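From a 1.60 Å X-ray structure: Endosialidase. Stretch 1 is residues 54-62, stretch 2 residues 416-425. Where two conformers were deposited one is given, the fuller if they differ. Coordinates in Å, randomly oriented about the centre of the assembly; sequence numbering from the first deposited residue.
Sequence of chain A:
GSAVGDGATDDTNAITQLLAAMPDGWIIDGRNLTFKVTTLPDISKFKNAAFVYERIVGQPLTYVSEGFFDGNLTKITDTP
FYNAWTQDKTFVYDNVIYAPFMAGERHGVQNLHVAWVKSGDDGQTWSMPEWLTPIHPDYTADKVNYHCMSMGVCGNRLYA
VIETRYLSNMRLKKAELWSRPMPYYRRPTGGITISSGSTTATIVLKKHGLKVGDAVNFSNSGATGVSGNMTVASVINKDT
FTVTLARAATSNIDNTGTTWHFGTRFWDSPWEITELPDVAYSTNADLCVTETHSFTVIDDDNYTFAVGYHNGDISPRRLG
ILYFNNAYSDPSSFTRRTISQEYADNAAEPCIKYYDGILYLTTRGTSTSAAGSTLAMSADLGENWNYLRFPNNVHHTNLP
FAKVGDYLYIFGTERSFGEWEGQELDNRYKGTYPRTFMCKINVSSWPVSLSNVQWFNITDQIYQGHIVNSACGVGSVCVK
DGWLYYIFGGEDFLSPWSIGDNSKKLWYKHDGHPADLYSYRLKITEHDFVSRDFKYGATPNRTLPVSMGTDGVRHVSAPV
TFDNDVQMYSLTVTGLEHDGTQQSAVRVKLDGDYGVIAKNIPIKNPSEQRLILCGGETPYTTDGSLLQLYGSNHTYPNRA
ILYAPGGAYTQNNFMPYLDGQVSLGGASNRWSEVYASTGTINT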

# COMPACT_ATOMS: atom_id res chain seq x y z
N GLU A 54 -33.22 26.24 12.58
CA GLU A 54 -34.36 25.48 12.04
C GLU A 54 -34.35 25.48 10.50
O GLU A 54 -35.05 26.29 9.86
CB GLU A 54 -35.69 26.04 12.56
CG GLU A 54 -35.82 25.93 14.08
CD GLU A 54 -37.12 26.50 14.63
OE1 GLU A 54 -38.09 26.73 13.87
OE2 GLU A 54 -37.16 26.71 15.87
N ARG A 55 -33.59 24.56 9.92
CA ARG A 55 -33.61 24.35 8.47
C ARG A 55 -35.05 24.11 8.02
O ARG A 55 -35.53 24.70 7.02
CB ARG A 55 -32.76 23.12 8.12
CG ARG A 55 -32.58 22.95 6.59
CD ARG A 55 -31.84 21.66 6.24
NE ARG A 55 -32.71 20.50 6.37
CZ ARG A 55 -33.48 20.01 5.40
NH1 ARG A 55 -33.48 20.58 4.18
NH2 ARG A 55 -34.25 18.94 5.64
N ILE A 56 -35.74 23.27 8.79
CA ILE A 56 -37.15 23.02 8.60
C ILE A 56 -37.87 23.68 9.78
O ILE A 56 -37.53 23.42 10.94
CB ILE A 56 -37.45 21.51 8.59
CG1 ILE A 56 -36.68 20.79 7.47
CG2 ILE A 56 -38.96 21.25 8.44
CD1 ILE A 56 -36.95 21.35 6.04
N VAL A 57 -38.84 24.54 9.49
CA VAL A 57 -39.49 25.29 10.57
C VAL A 57 -40.10 24.36 11.61
O VAL A 57 -40.77 23.39 11.26
CB VAL A 57 -40.56 26.24 10.03
CG1 VAL A 57 -41.32 26.89 11.18
CG2 VAL A 57 -39.90 27.32 9.15
N GLY A 58 -39.84 24.63 12.89
CA GLY A 58 -40.39 23.83 13.96
C GLY A 58 -39.50 22.66 14.35
O GLY A 58 -39.84 21.94 15.29
N GLN A 59 -38.40 22.46 13.63
CA GLN A 59 -37.48 21.35 13.92
C GLN A 59 -36.04 21.82 14.15
O GLN A 59 -35.16 21.63 13.29
CB GLN A 59 -37.56 20.28 12.81
CG GLN A 59 -38.94 19.64 12.75
CD GLN A 59 -38.98 18.40 11.90
OE1 GLN A 59 -38.22 17.46 12.14
NE2 GLN A 59 -39.91 18.36 10.91
N PRO A 60 -35.80 22.45 15.31
CA PRO A 60 -34.44 22.94 15.59
C PRO A 60 -33.44 21.79 15.78
O PRO A 60 -33.77 20.72 16.35
CB PRO A 60 -34.61 23.71 16.91
CG PRO A 60 -35.81 23.06 17.58
CD PRO A 60 -36.71 22.58 16.47
N LEU A 61 -32.24 22.01 15.26
CA LEU A 61 -31.12 21.11 15.42
C LEU A 61 -29.94 22.01 15.73
O LEU A 61 -29.96 23.21 15.39
CB LEU A 61 -30.88 20.33 14.12
CG LEU A 61 -32.07 19.44 13.69
CD1 LEU A 61 -31.88 18.94 12.27
CD2 LEU A 61 -32.17 18.25 14.68
N THR A 62 -28.90 21.45 16.36
CA THR A 62 -27.74 22.28 16.74
C THR A 62 -26.53 21.90 15.93
O THR A 62 -26.27 20.71 15.74
CB THR A 62 -27.46 22.11 18.26
OG1 THR A 62 -28.65 22.56 18.96
CG2 THR A 62 -26.23 22.94 18.71
N SER A 416 -29.04 10.59 3.31
CA SER A 416 -28.70 11.63 2.33
C SER A 416 -29.12 12.96 2.91
O SER A 416 -29.97 13.00 3.82
CB SER A 416 -29.40 11.34 0.98
OG SER A 416 -29.09 12.38 0.04
N PHE A 417 -28.53 14.07 2.43
CA PHE A 417 -28.81 15.34 3.06
C PHE A 417 -30.31 15.66 3.10
O PHE A 417 -31.04 15.49 2.11
CB PHE A 417 -28.11 16.51 2.34
CG PHE A 417 -28.40 17.81 2.99
CD1 PHE A 417 -27.85 18.11 4.24
CD2 PHE A 417 -29.31 18.70 2.42
CE1 PHE A 417 -28.17 19.30 4.89
CE2 PHE A 417 -29.64 19.89 3.09
CZ PHE A 417 -29.06 20.19 4.32
N GLY A 418 -30.76 16.14 4.26
CA GLY A 418 -32.09 16.70 4.40
C GLY A 418 -33.18 15.67 4.67
O GLY A 418 -34.36 16.03 4.70
N GLU A 419 -32.82 14.40 4.85
CA GLU A 419 -33.84 13.38 5.16
C GLU A 419 -34.13 13.27 6.65
O GLU A 419 -35.10 12.61 7.05
CB GLU A 419 -33.44 12.00 4.62
CG GLU A 419 -33.30 11.97 3.13
CD GLU A 419 -32.94 10.59 2.59
OE1 GLU A 419 -32.87 9.61 3.38
OE2 GLU A 419 -32.77 10.47 1.36
N TRP A 420 -33.30 13.89 7.48
CA TRP A 420 -33.42 13.64 8.94
C TRP A 420 -34.78 14.09 9.51
O TRP A 420 -35.45 13.36 10.28
CB TRP A 420 -32.32 14.37 9.71
CG TRP A 420 -32.32 14.08 11.19
CD1 TRP A 420 -32.92 14.82 12.15
CD2 TRP A 420 -31.63 13.00 11.87
NE1 TRP A 420 -32.70 14.26 13.40
CE2 TRP A 420 -31.89 13.16 13.25
CE3 TRP A 420 -30.86 11.92 11.45
CZ2 TRP A 420 -31.40 12.26 14.21
CZ3 TRP A 420 -30.35 11.04 12.40
CH2 TRP A 420 -30.63 11.21 13.77
N GLU A 421 -35.16 15.30 9.16
CA GLU A 421 -36.36 15.90 9.76
C GLU A 421 -37.64 15.16 9.39
O GLU A 421 -37.79 14.64 8.28
CB GLU A 421 -36.49 17.37 9.32
CG GLU A 421 -35.38 18.32 9.86
CD GLU A 421 -34.15 18.46 8.97
OE1 GLU A 421 -33.88 17.57 8.12
OE2 GLU A 421 -33.46 19.50 9.16
N GLY A 422 -38.55 15.13 10.34
CA GLY A 422 -39.82 14.44 10.15
C GLY A 422 -40.56 15.01 8.96
O GLY A 422 -40.57 16.23 8.76
N GLN A 423 -41.16 14.10 8.19
CA GLN A 423 -41.96 14.36 7.00
C GLN A 423 -41.14 14.66 5.74
O GLN A 423 -41.69 14.64 4.65
CB GLN A 423 -43.05 15.44 7.23
CG GLN A 423 -44.07 15.11 8.34
CD GLN A 423 -45.05 14.00 7.96
OE1 GLN A 423 -45.10 13.57 6.81
NE2 GLN A 423 -45.84 13.53 8.94
N GLU A 424 -39.84 14.94 5.89
CA GLU A 424 -39.03 15.22 4.71
C GLU A 424 -38.95 14.02 3.79
O GLU A 424 -38.88 12.88 4.25
CB GLU A 424 -37.61 15.63 5.12
CG GLU A 424 -37.57 16.99 5.74
CD GLU A 424 -38.07 18.06 4.77
OE1 GLU A 424 -37.46 18.23 3.68
OE2 GLU A 424 -39.05 18.74 5.11
N LEU A 425 -38.94 14.28 2.48
CA LEU A 425 -38.88 13.19 1.51
C LEU A 425 -37.47 12.67 1.31
O LEU A 425 -36.48 13.35 1.61
CB LEU A 425 -39.44 13.66 0.17
CG LEU A 425 -40.90 14.15 0.25
CD1 LEU A 425 -41.41 14.54 -1.13
CD2 LEU A 425 -41.80 13.09 0.88
O HOH W 1 -34.27 21.48 10.73

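The contact between residues 54-62 and 416-425 joins two largely irregular segments whose touching residues are at least 359 positions apart in sequence, and it buries 462 Å² in total. Their backbones keep some distance: the CA atoms of Gln-59 and Glu-421 lie 6.9 Å apart and those of Arg-55 and Gly-418 8.8 Å, so side chains bridge the gap. Stretch 1 contains one type II turn and stretch 2 two, the first of these from Ser-416 to Glu-419. The turn from Ile-56 to Gln-59 is closed by a hydrogen bond from Gln-59 N to Ile-56 O (3.0 Å), and the turn from Glu-421 to Glu-424 by one from Glu-424 N to Glu-421 O (3.2 Å).

Arg-55 and Glu-421 cover the most surface and form the centre of the contact. Both side chains point toward the opposing stretch and meet in a two-pronged salt bridge, with Arg-55 NH2 donating to Glu-421 OE1 (2.9 Å) and Arg-55 NE to Glu-421 OE2 (3.1 Å). The carboxylate approaches the edge of the guanidinium, where the N-H groups are directed, and both bonds are close to linear. Around this pair, Gly-418 CA lies over one face of the guanidinium, and Arg-55 NH2 also comes within 3.1 Å of Gly-418 O. A longer salt bridge, 3.8 Å from Arg-55 NH2 to Glu-424 OE1, adds a second negative charge beside the arginine. The aliphatic part of Arg-55 is used as well, its CD packing 3.7 Å from Phe-417 CZ.

Glu-421 OE2 has a further partner in water 1, which donates to it (2.7 Å) and to Gln-59 O (2.7 Å) while accepting from Ile-56 N (3.0 Å). The water thus ties the carboxylate to the backbone at both ends of the first turn. Apolar side chains also touch the glutamate: Ile-56 CG1 lies 3.7 Å from Glu-421 CG, and Leu-61 CD1 is 3.5 Å from Glu-421 OE2. Leu-61 also reaches the indole of Trp-420, with 4.3 Å between Leu-61 CD1 and Trp-420 CD1.

Gln-59 supplies the third anchor. Its terminal amide pairs with the backbone of Gly-422, accepting at OE1 from Gly-422 N (3.0 Å) and donating from NE2 to Gly-422 O (3.1 Å). One side chain thereby satisfies both polar groups of a single residue, much as a neighbouring strand might, although stretch 2 has no regular secondary structure. Gln-59 OE1 also lies 3.3 Å from Glu-421 CB, so the amide also touches the base of the Glu-421 side chain.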